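Local atomic coordinates of purine-binding protein BAB2_0673 (Brucella melitensis biovar Abortus, PDB entry 3S99), a protein that binds adenine and probably other purines such as guanine, and may serve in their uptake as part of an ABC-type system. Residues I34-D39 against S190-G195; F40-Q45 against H215-A220; G30-G35 against F95-P100; Q45-R50 against T63-N68. All coordinates share one frame; numbering follows the deposited sequence.

Interaction 1: I34-D39 against S190-G195; sequences IGPPGD and SWFDPG. With ADE (adenine), chain T.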
# COMPACT_ATOMS: atom_id res chain seq x y z
N ILE A 34 -12.25 -1.98 4.49
CA ILE A 34 -12.55 -3.10 3.59
C ILE A 34 -12.30 -4.45 4.31
O ILE A 34 -12.87 -5.46 3.94
CB ILE A 34 -11.71 -2.98 2.29
CG1 ILE A 34 -12.15 -4.01 1.24
CG2 ILE A 34 -10.21 -3.14 2.59
CD1 ILE A 34 -13.20 -3.55 0.32
N GLY A 35 -11.48 -4.45 5.35
CA GLY A 35 -11.27 -5.65 6.17
C GLY A 35 -11.42 -5.38 7.66
O GLY A 35 -11.99 -4.33 8.06
N PRO A 36 -10.92 -6.30 8.49
CA PRO A 36 -10.93 -6.12 9.92
C PRO A 36 -9.59 -5.62 10.42
O PRO A 36 -8.58 -5.96 9.85
CB PRO A 36 -11.16 -7.56 10.44
CG PRO A 36 -10.63 -8.44 9.42
CD PRO A 36 -10.45 -7.65 8.14
N PRO A 37 -9.58 -4.82 11.49
CA PRO A 37 -8.32 -4.50 12.16
C PRO A 37 -7.47 -5.75 12.48
O PRO A 37 -6.24 -5.71 12.45
CB PRO A 37 -8.77 -3.81 13.44
CG PRO A 37 -10.11 -3.22 13.10
CD PRO A 37 -10.74 -4.22 12.18
N GLY A 38 -8.14 -6.87 12.76
CA GLY A 38 -7.50 -8.15 12.91
C GLY A 38 -6.67 -8.65 11.73
O GLY A 38 -6.00 -9.67 11.88
N ASP A 39 -6.69 -7.98 10.57
CA ASP A 39 -5.80 -8.37 9.47
C ASP A 39 -4.31 -8.19 9.81
O ASP A 39 -3.46 -8.83 9.20
CB ASP A 39 -6.17 -7.71 8.11
CG ASP A 39 -5.85 -6.22 8.02
OD1 ASP A 39 -5.30 -5.60 8.95
OD2 ASP A 39 -6.20 -5.64 6.96
N SER A 190 -8.81 -10.27 -4.47
CA SER A 190 -9.37 -9.31 -3.56
C SER A 190 -8.27 -8.84 -2.65
O SER A 190 -7.15 -9.36 -2.72
CB SER A 190 -10.59 -9.87 -2.77
OG SER A 190 -10.30 -10.98 -1.97
N TRP A 191 -8.56 -7.80 -1.86
CA TRP A 191 -7.55 -7.23 -1.01
C TRP A 191 -7.32 -8.08 0.22
O TRP A 191 -6.19 -8.23 0.66
CB TRP A 191 -7.91 -5.82 -0.58
CG TRP A 191 -8.03 -4.82 -1.72
CD1 TRP A 191 -9.20 -4.29 -2.22
CD2 TRP A 191 -6.96 -4.18 -2.45
NE1 TRP A 191 -8.92 -3.40 -3.22
CE2 TRP A 191 -7.56 -3.30 -3.38
CE3 TRP A 191 -5.55 -4.29 -2.42
CZ2 TRP A 191 -6.81 -2.53 -4.27
CZ3 TRP A 191 -4.80 -3.50 -3.30
CH2 TRP A 191 -5.43 -2.65 -4.22
N PHE A 192 -8.40 -8.60 0.79
CA PHE A 192 -8.36 -9.31 2.04
C PHE A 192 -9.08 -10.63 1.88
O PHE A 192 -10.27 -10.65 1.62
CB PHE A 192 -9.01 -8.48 3.16
CG PHE A 192 -9.16 -9.23 4.44
CD1 PHE A 192 -8.05 -9.51 5.22
CD2 PHE A 192 -10.41 -9.69 4.86
CE1 PHE A 192 -8.16 -10.21 6.41
CE2 PHE A 192 -10.53 -10.41 6.03
CZ PHE A 192 -9.39 -10.66 6.82
N ASP A 193 -8.35 -11.74 1.98
CA ASP A 193 -8.94 -13.07 1.89
C ASP A 193 -7.89 -14.02 2.46
O ASP A 193 -7.12 -14.64 1.71
CB ASP A 193 -9.27 -13.40 0.43
CG ASP A 193 -9.97 -14.75 0.26
OD1 ASP A 193 -9.97 -15.59 1.19
OD2 ASP A 193 -10.51 -14.98 -0.85
N PRO A 194 -7.81 -14.08 3.80
CA PRO A 194 -6.70 -14.81 4.41
C PRO A 194 -6.56 -16.26 3.91
O PRO A 194 -5.45 -16.75 3.81
CB PRO A 194 -7.01 -14.75 5.91
CG PRO A 194 -7.83 -13.50 6.07
CD PRO A 194 -8.63 -13.36 4.80
N GLY A 195 -7.65 -16.92 3.57
CA GLY A 195 -7.59 -18.32 3.07
C GLY A 195 -6.81 -18.42 1.77
O GLY A 195 -5.85 -19.19 1.66
N9 ADE T . -6.94 0.25 -1.57
C8 ADE T . -5.74 0.66 -2.11
N7 ADE T . -4.70 -0.05 -1.76
C5 ADE T . -5.32 -0.99 -0.93
C6 ADE T . -4.76 -2.04 -0.25
N6 ADE T . -3.43 -2.18 -0.36
N1 ADE T . -5.58 -2.83 0.50
C2 ADE T . -6.90 -2.57 0.53
N3 ADE T . -7.56 -1.59 -0.09
C4 ADE T . -6.68 -0.84 -0.80

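Interaction 2: F40-Q45 against H215-A220; sequences FGWTYQ and HTDSTA. With ADE (adenine), chain T.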
# COMPACT_ATOMS: atom_id res chain seq x y z
N PHE A 40 -4.03 -7.36 10.82
CA PHE A 40 -2.68 -6.98 11.25
C PHE A 40 -1.80 -6.49 10.10
O PHE A 40 -0.58 -6.64 10.12
CB PHE A 40 -2.00 -8.09 12.08
CG PHE A 40 -2.55 -8.21 13.46
CD1 PHE A 40 -2.17 -7.31 14.44
CD2 PHE A 40 -3.50 -9.16 13.76
CE1 PHE A 40 -2.70 -7.39 15.73
CE2 PHE A 40 -4.04 -9.25 15.06
CZ PHE A 40 -3.64 -8.36 16.04
N GLY A 41 -2.46 -5.88 9.11
CA GLY A 41 -1.82 -5.31 7.92
C GLY A 41 -2.51 -4.00 7.54
O GLY A 41 -2.46 -3.03 8.30
N TRP A 42 -3.18 -4.01 6.39
CA TRP A 42 -3.74 -2.80 5.79
C TRP A 42 -4.79 -2.15 6.66
O TRP A 42 -4.70 -0.97 6.95
CB TRP A 42 -4.38 -3.13 4.44
CG TRP A 42 -5.14 -1.99 3.84
CD1 TRP A 42 -6.49 -1.73 3.94
CD2 TRP A 42 -4.58 -0.93 3.08
NE1 TRP A 42 -6.80 -0.58 3.22
CE2 TRP A 42 -5.64 -0.05 2.71
CE3 TRP A 42 -3.28 -0.65 2.63
CZ2 TRP A 42 -5.42 1.09 1.93
CZ3 TRP A 42 -3.06 0.52 1.89
CH2 TRP A 42 -4.13 1.37 1.54
N THR A 43 -5.83 -2.88 7.03
CA THR A 43 -6.91 -2.25 7.81
C THR A 43 -6.40 -1.91 9.23
O THR A 43 -6.73 -0.86 9.81
CB THR A 43 -8.17 -3.11 7.83
OG1 THR A 43 -8.81 -3.00 6.54
CG2 THR A 43 -9.13 -2.63 8.94
N TYR A 44 -5.56 -2.79 9.76
CA TYR A 44 -4.96 -2.59 11.07
C TYR A 44 -4.21 -1.24 11.15
O TYR A 44 -4.36 -0.51 12.11
CB TYR A 44 -4.01 -3.74 11.34
CG TYR A 44 -3.18 -3.61 12.59
CD1 TYR A 44 -3.74 -3.78 13.85
CD2 TYR A 44 -1.80 -3.35 12.51
CE1 TYR A 44 -2.95 -3.70 15.02
CE2 TYR A 44 -1.01 -3.25 13.67
CZ TYR A 44 -1.59 -3.43 14.90
OH TYR A 44 -0.84 -3.32 16.03
N GLN A 45 -3.37 -0.96 10.14
CA GLN A 45 -2.65 0.31 10.06
C GLN A 45 -3.61 1.50 10.00
O GLN A 45 -3.38 2.52 10.63
CB GLN A 45 -1.76 0.38 8.83
CG GLN A 45 -0.31 0.01 8.95
CD GLN A 45 0.43 0.43 10.20
OE1 GLN A 45 0.56 -0.36 11.11
NE2 GLN A 45 0.96 1.64 10.22
N HIS A 215 0.65 -7.91 -2.12
CA HIS A 215 -0.17 -6.69 -2.09
C HIS A 215 -1.59 -6.95 -1.58
O HIS A 215 -2.54 -6.22 -1.89
CB HIS A 215 -0.22 -6.07 -3.48
CG HIS A 215 -0.41 -4.59 -3.47
ND1 HIS A 215 0.39 -3.74 -4.22
CD2 HIS A 215 -1.34 -3.80 -2.88
CE1 HIS A 215 -0.02 -2.49 -4.05
NE2 HIS A 215 -1.08 -2.50 -3.26
N THR A 216 -1.73 -8.01 -0.78
CA THR A 216 -2.96 -8.27 -0.03
C THR A 216 -2.78 -7.79 1.42
O THR A 216 -1.67 -7.36 1.82
CB THR A 216 -3.27 -9.76 -0.08
OG1 THR A 216 -2.15 -10.50 0.45
CG2 THR A 216 -3.58 -10.18 -1.56
N ASP A 217 -3.85 -7.85 2.20
CA ASP A 217 -3.98 -7.06 3.44
C ASP A 217 -3.56 -7.75 4.73
O ASP A 217 -3.36 -7.09 5.75
CB ASP A 217 -5.45 -6.60 3.58
CG ASP A 217 -5.85 -5.54 2.54
OD1 ASP A 217 -4.95 -5.12 1.75
OD2 ASP A 217 -7.05 -5.11 2.53
N SER A 218 -3.43 -9.08 4.70
CA SER A 218 -3.35 -9.82 5.96
C SER A 218 -1.97 -10.41 6.22
O SER A 218 -1.11 -10.44 5.34
CB SER A 218 -4.40 -10.96 6.02
OG SER A 218 -3.86 -12.13 5.45
N THR A 219 -1.80 -10.89 7.44
CA THR A 219 -0.59 -11.64 7.83
C THR A 219 -0.60 -13.12 7.44
O THR A 219 0.31 -13.85 7.86
CB THR A 219 -0.40 -11.63 9.34
OG1 THR A 219 -1.64 -12.00 9.95
CG2 THR A 219 0.01 -10.26 9.83
N ALA A 220 -1.60 -13.59 6.69
CA ALA A 220 -1.70 -15.04 6.37
C ALA A 220 -0.45 -15.57 5.65
O ALA A 220 0.14 -16.57 6.08
CB ALA A 220 -2.93 -15.34 5.55
N9 ADE T . -6.94 0.25 -1.57
C8 ADE T . -5.74 0.66 -2.11
N7 ADE T . -4.70 -0.05 -1.76
C5 ADE T . -5.32 -0.99 -0.93
C6 ADE T . -4.76 -2.04 -0.25
N6 ADE T . -3.43 -2.18 -0.36
N1 ADE T . -5.58 -2.83 0.50
C2 ADE T . -6.90 -2.57 0.53
N3 ADE T . -7.56 -1.59 -0.09
C4 ADE T . -6.68 -0.84 -0.80
O HOH W 1 -8.24 -5.08 5.26

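Interaction 3: G30-G35 against F95-P100; sequences GFIYIG and FGYMDP. With ADE (adenine), chain T.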
# COMPACT_ATOMS: atom_id res chain seq x y z
N GLY A 30 -15.73 9.41 11.10
CA GLY A 30 -15.98 8.00 10.75
C GLY A 30 -14.99 7.38 9.80
O GLY A 30 -14.35 8.08 9.01
N PHE A 31 -14.91 6.05 9.87
CA PHE A 31 -13.98 5.25 9.09
C PHE A 31 -14.73 4.05 8.52
O PHE A 31 -15.53 3.40 9.22
CB PHE A 31 -12.81 4.75 9.93
CG PHE A 31 -11.92 5.83 10.44
CD1 PHE A 31 -10.73 6.15 9.77
CD2 PHE A 31 -12.29 6.56 11.57
CE1 PHE A 31 -9.92 7.18 10.24
CE2 PHE A 31 -11.48 7.59 12.04
CZ PHE A 31 -10.28 7.89 11.37
N ILE A 32 -14.48 3.78 7.24
CA ILE A 32 -14.95 2.58 6.56
C ILE A 32 -13.74 1.72 6.17
O ILE A 32 -12.86 2.19 5.44
CB ILE A 32 -15.71 2.96 5.28
CG1 ILE A 32 -16.89 3.88 5.60
CG2 ILE A 32 -16.22 1.69 4.59
CD1 ILE A 32 -17.97 3.23 6.45
N TYR A 33 -13.70 0.46 6.65
CA TYR A 33 -12.59 -0.43 6.35
C TYR A 33 -13.09 -1.58 5.43
O TYR A 33 -14.16 -2.09 5.61
CB TYR A 33 -12.01 -1.07 7.60
CG TYR A 33 -11.53 -0.12 8.70
CD1 TYR A 33 -10.92 1.10 8.40
CD2 TYR A 33 -11.65 -0.48 10.02
CE1 TYR A 33 -10.48 1.95 9.42
CE2 TYR A 33 -11.19 0.37 11.06
CZ TYR A 33 -10.60 1.57 10.73
OH TYR A 33 -10.17 2.39 11.72
N ILE A 34 -12.25 -1.98 4.49
CA ILE A 34 -12.55 -3.10 3.59
C ILE A 34 -12.30 -4.45 4.31
O ILE A 34 -12.87 -5.46 3.94
CB ILE A 34 -11.71 -2.98 2.29
CG1 ILE A 34 -12.15 -4.01 1.24
CG2 ILE A 34 -10.21 -3.14 2.59
CD1 ILE A 34 -13.20 -3.55 0.32
N GLY A 35 -11.48 -4.45 5.35
CA GLY A 35 -11.27 -5.65 6.17
C GLY A 35 -11.42 -5.38 7.66
O GLY A 35 -11.99 -4.33 8.06
N PHE A 95 -9.36 1.61 -2.16
CA PHE A 95 -9.49 2.09 -3.53
C PHE A 95 -10.89 1.94 -4.11
O PHE A 95 -11.39 2.86 -4.75
CB PHE A 95 -8.50 1.37 -4.44
CG PHE A 95 -8.53 1.85 -5.86
CD1 PHE A 95 -8.22 3.18 -6.16
CD2 PHE A 95 -8.85 0.99 -6.90
CE1 PHE A 95 -8.25 3.65 -7.48
CE2 PHE A 95 -8.88 1.45 -8.23
CZ PHE A 95 -8.55 2.79 -8.51
N GLY A 96 -11.53 0.80 -3.90
CA GLY A 96 -12.85 0.53 -4.47
C GLY A 96 -13.98 1.38 -3.91
O GLY A 96 -15.10 1.37 -4.42
N TYR A 97 -13.69 2.11 -2.84
CA TYR A 97 -14.66 3.07 -2.33
C TYR A 97 -14.64 4.39 -3.09
O TYR A 97 -15.38 5.30 -2.73
CB TYR A 97 -14.38 3.40 -0.86
CG TYR A 97 -14.41 2.20 0.09
CD1 TYR A 97 -15.22 1.09 -0.17
CD2 TYR A 97 -13.63 2.18 1.24
CE1 TYR A 97 -15.25 0.02 0.68
CE2 TYR A 97 -13.68 1.11 2.11
CZ TYR A 97 -14.48 0.04 1.82
OH TYR A 97 -14.54 -1.03 2.67
N MET A 98 -13.83 4.50 -4.14
CA MET A 98 -13.72 5.78 -4.86
C MET A 98 -15.09 6.30 -5.33
O MET A 98 -15.54 7.35 -4.92
CB MET A 98 -12.77 5.67 -6.06
CG MET A 98 -12.63 6.95 -6.83
SD MET A 98 -11.17 6.96 -7.91
CE MET A 98 -11.69 5.79 -9.17
N ASP A 99 -15.71 5.57 -6.23
CA ASP A 99 -16.99 5.98 -6.81
C ASP A 99 -18.12 6.07 -5.79
O ASP A 99 -18.90 7.02 -5.82
CB ASP A 99 -17.35 5.05 -8.00
CG ASP A 99 -16.40 5.23 -9.16
OD1 ASP A 99 -15.57 6.17 -9.12
OD2 ASP A 99 -16.49 4.45 -10.13
N PRO A 100 -18.22 5.10 -4.86
CA PRO A 100 -19.18 5.24 -3.78
C PRO A 100 -19.02 6.54 -2.98
O PRO A 100 -20.01 7.14 -2.62
CB PRO A 100 -18.88 4.04 -2.90
CG PRO A 100 -18.52 2.99 -3.87
CD PRO A 100 -17.69 3.72 -4.93
N9 ADE T . -6.94 0.25 -1.57
C8 ADE T . -5.74 0.66 -2.11
N7 ADE T . -4.70 -0.05 -1.76
C5 ADE T . -5.32 -0.99 -0.93
C6 ADE T . -4.76 -2.04 -0.25
N6 ADE T . -3.43 -2.18 -0.36
N1 ADE T . -5.58 -2.83 0.50
C2 ADE T . -6.90 -2.57 0.53
N3 ADE T . -7.56 -1.59 -0.09
C4 ADE T . -6.68 -0.84 -0.80

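Interaction 4: Q45-R50 against T63-N68; sequences QHDQAR and TTFLEN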
# COMPACT_ATOMS: atom_id res chain seq x y z
N GLN A 45 -3.37 -0.96 10.14
CA GLN A 45 -2.65 0.31 10.06
C GLN A 45 -3.61 1.50 10.00
O GLN A 45 -3.38 2.52 10.63
CB GLN A 45 -1.76 0.38 8.83
CG GLN A 45 -0.31 0.01 8.95
CD GLN A 45 0.43 0.43 10.20
OE1 GLN A 45 0.56 -0.36 11.11
NE2 GLN A 45 0.96 1.64 10.22
N HIS A 46 -4.69 1.39 9.22
CA HIS A 46 -5.71 2.44 9.28
C HIS A 46 -6.27 2.63 10.69
O HIS A 46 -6.41 3.76 11.16
CB HIS A 46 -6.82 2.20 8.25
CG HIS A 46 -6.40 2.50 6.85
ND1 HIS A 46 -6.17 3.80 6.40
CD2 HIS A 46 -6.18 1.68 5.79
CE1 HIS A 46 -5.85 3.75 5.12
NE2 HIS A 46 -5.82 2.48 4.73
N ASP A 47 -6.55 1.53 11.38
CA ASP A 47 -7.20 1.60 12.67
C ASP A 47 -6.21 2.03 13.74
O ASP A 47 -6.61 2.70 14.68
CB ASP A 47 -7.79 0.25 13.04
CG ASP A 47 -8.78 0.32 14.17
OD1 ASP A 47 -9.87 0.95 14.01
OD2 ASP A 47 -8.48 -0.28 15.21
N GLN A 48 -4.94 1.65 13.61
CA GLN A 48 -3.91 2.17 14.53
C GLN A 48 -3.76 3.68 14.35
O GLN A 48 -3.45 4.38 15.28
CB GLN A 48 -2.56 1.46 14.35
CG GLN A 48 -2.59 -0.00 14.71
CD GLN A 48 -2.66 -0.20 16.20
OE1 GLN A 48 -3.72 -0.48 16.76
NE2 GLN A 48 -1.54 -0.03 16.85
N ALA A 49 -3.98 4.16 13.14
CA ALA A 49 -3.95 5.61 12.84
C ALA A 49 -5.20 6.29 13.38
O ALA A 49 -5.15 7.42 13.92
CB ALA A 49 -3.78 5.83 11.32
N ARG A 50 -6.34 5.60 13.34
CA ARG A 50 -7.53 6.11 14.04
C ARG A 50 -7.21 6.31 15.53
O ARG A 50 -7.54 7.33 16.11
CB ARG A 50 -8.71 5.18 13.90
CG ARG A 50 -9.99 5.67 14.51
CD ARG A 50 -11.11 4.60 14.48
NE ARG A 50 -10.69 3.38 15.20
CZ ARG A 50 -10.61 3.24 16.52
NH1 ARG A 50 -10.97 4.23 17.35
NH2 ARG A 50 -10.18 2.09 17.04
N THR A 63 -14.58 8.92 17.37
CA THR A 63 -14.48 8.12 16.16
C THR A 63 -15.43 6.93 16.16
O THR A 63 -15.77 6.39 17.21
CB THR A 63 -13.05 7.64 15.91
OG1 THR A 63 -12.70 6.62 16.85
CG2 THR A 63 -12.04 8.80 15.98
N THR A 64 -15.85 6.54 14.94
CA THR A 64 -16.69 5.35 14.70
C THR A 64 -16.15 4.64 13.49
O THR A 64 -15.69 5.30 12.57
CB THR A 64 -18.13 5.72 14.34
OG1 THR A 64 -18.67 6.54 15.37
CG2 THR A 64 -19.01 4.47 14.20
N PHE A 65 -16.20 3.32 13.46
CA PHE A 65 -15.91 2.59 12.22
C PHE A 65 -16.82 1.42 11.88
O PHE A 65 -17.52 0.88 12.74
CB PHE A 65 -14.43 2.16 12.13
CG PHE A 65 -14.02 1.03 13.04
CD1 PHE A 65 -14.06 -0.29 12.59
CD2 PHE A 65 -13.53 1.28 14.30
CE1 PHE A 65 -13.66 -1.33 13.38
CE2 PHE A 65 -13.12 0.23 15.13
CZ PHE A 65 -13.19 -1.07 14.68
N LEU A 66 -16.79 1.06 10.61
CA LEU A 66 -17.42 -0.17 10.11
C LEU A 66 -16.35 -0.92 9.37
O LEU A 66 -15.51 -0.29 8.74
CB LEU A 66 -18.59 0.16 9.18
CG LEU A 66 -19.84 0.72 9.85
CD1 LEU A 66 -20.91 1.07 8.80
CD2 LEU A 66 -20.43 -0.22 10.89
N GLU A 67 -16.36 -2.25 9.47
CA GLU A 67 -15.31 -3.05 8.89
C GLU A 67 -15.88 -4.07 7.90
O GLU A 67 -17.08 -4.32 7.86
CB GLU A 67 -14.48 -3.73 10.00
CG GLU A 67 -15.29 -4.60 10.93
CD GLU A 67 -14.44 -5.24 12.03
OE1 GLU A 67 -14.08 -6.42 11.88
OE2 GLU A 67 -14.17 -4.59 13.05
N ASN A 68 -15.00 -4.67 7.11
CA ASN A 68 -15.40 -5.67 6.10
C ASN A 68 -16.52 -5.14 5.20
O ASN A 68 -17.45 -5.85 4.87
CB ASN A 68 -15.79 -7.00 6.77
CG ASN A 68 -14.59 -7.74 7.37
OD1 ASN A 68 -13.60 -7.94 6.69
ND2 ASN A 68 -14.67 -8.13 8.64

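Interaction 1: I34-D39 against S190-G195
Asp39, whose CB lies 3.6 Å from CE1 of Phe192, has its carboxylate gripped at the start of helix 42-57: OD1 accepts from the backbone N of Gly41 and Tyr44, and OD2 from that of Thr43. Three N-H groups thereby fix the rotation of the carboxylate and leave the CB methylene to meet the aromatic ring. The contact spans the ligand cleft of the two-lobed periplasmic-binding-protein fold of the BMP family, 34-39 following strand 27-32 in one sheet and 190-195 following strand 182-187 in the other. Its apolar centre is Phe192, pushed across the gap by a CG anti to the backbone N (chi1 172°). Pro36 comes from the opposite direction and lays CD over one face of the ring, 3.6 Å from the centroid and 20° off the normal, a CH-pi contact. CG of Pro36 adds a second touch, 3.6 Å from Phe192 CZ. On the other face sits Pro194 CD, 3.4 Å above the plane, so that the ring is held between two prolines. Ile34 CG2 stands 3.9 Å from adenine C2, while the indole of Trp191 turns a face to the purine, with CE3 only 3.2 Å from adenine C6.

Interaction 2: F40-Q45 against H215-A220
Trp42 sets CG anti to its backbone N (chi1 172°), whereas Asp217 carries CG beside its own N and anti to the carbonyl carbon (chi1 -70°); the two side chains consequently run side by side in the same direction, indole and carboxylate planes just 16° apart. Asp217 OD1 is 3.4 Å from Trp42 CB, and both groups end at the adenine. The indole covers one purine face, with adenine N1 3.3 Å above the indole plane and displaced toward its rim, and its NE1 is hydrogen-bonded to the backbone O of Thr93. Trp191, from the other lobe, covers the second face. The backbones are joined as well: Trp42 N donates to Asp217 O (3.2 Å). The same oxygen takes a CA-H contact from Gly41 at the N-cap of helix 42-57. Farther out, Thr219 CG2 packs on Phe40 CB at 3.7 Å. A water bridges Thr43 OG1 and Asp217 OD2, so that Asp217 is tied to the helix by its carboxylate as well as by its backbone. Asp217 OD1 lies 2.7 Å from adenine N1. Since a carboxylate oxygen and a purine ring nitrogen are ordinarily both acceptors, so close an approach suggests that one of the two probably carries a proton, a chemistry consistent with recognition of the base by its N1 edge.

Interaction 3: G30-G35 against F95-P100
Tyr97 thrusts its ring obliquely across the side chains of Ile32 and Ile34, the ring meeting Ile32 with CE2 and CZ and Ile34 with its hydroxyl. The setting is an alpha/beta lobe with a parallel sheet: strand 27-32 lies beside strand 89-92; 30-35 runs off the end of strand 27-32 toward the cleft, while 95-100 starts at the cleft and leads into helix 98-105. With CG anti to the carbonyl carbon (chi1 -59°), the phenol leaves the 3-10 turn 95-97 and reaches the strand end. Ile32 places CG2 3.6 Å from Tyr97 CE2. Ile34 passes by the hydroxyl instead: its CA is 3.0 Å from Tyr97 OH, and CD1 at the far end of its side chain is 4.1 Å from CZ. The backbone N of Ile34 is near the ring plane, at the edge, but its 3.1 Å approach to Tyr97 OH has too poor an angle for a hydrogen bond. The hydroxyl is hydrogen-bonded to the carbonyl O of Val69, which would limit the swing of the ring. Ala75 of helix 73-84 and His115 of strand 112-116 also pack on the tyrosine. The segment 95-100 also meets adenine, Phe95 bringing its backbone N within 2.8 Å of adenine N9.

Interaction 4: Q45-R50 against T63-N68
The Phe65 ring has Asp47 OD1 over one face, 3.5 Å above the plane and offset toward the rim, while Glu67 OE2 lies in plane at its edge. The guanidinium of Arg50 is tilted 25° from this ring and meets it obliquely, NE standing 3.6 Å from Phe65 CD2. At its own edge, in plane, the guanidinium holds Asp47 OD1. This is a side-on salt bridge within one helix turn, with two nitrogens on a single oxygen: NE at 2.8 Å and NH2 at 3.3 Å from OD1, both reaching it from the same face of the carboxylate. Tyr33 OH is hydrogen-bonded to that oxygen too, so OD1 is heavily used where it lies over the aromatic face. The arginine chain is extended up to a bend at chi3 (58°), which turns NH1 toward the strand; there NH1 donates to Thr63 OG1 over 3.0 Å. Salt bridge and strand bond together fix the guanidinium plane from two directions. Helix 45-50 runs nearly antiparallel to strand 63-66, the axes of these short segments 165° apart and 10.7 Å at closest approach. Such a helix packed against the strand that follows it belongs to a beta-alpha-beta crossover, here strand 27-32, helix 42-57 and strand 61-66.

How the interactions relate
Interactions 1 and 2 close the cleft between the lobes, their centres about 6 Å apart, whereas interactions 3 and 4 lie within one lobe, against its parallel sheet. Interaction 2 is buried and largely polar, and interaction 1 is partly buried and rests on aromatic and proline contacts. Interaction 3 is buried too, but mixes apolar packing with a phenol bonded elsewhere. Partly buried interaction 4 pairs a salt bridge inside the helix with a hydrogen bond to the strand, and is the only one of the four that does not touch adenine. Interactions 2 and 4 use successive turns of helix 42-57, while interactions 1 and 3 share Ile34 and Gly35. Tyr33 OH, 2.7 Å from Asp47 OD1, links interaction 3 to interaction 4.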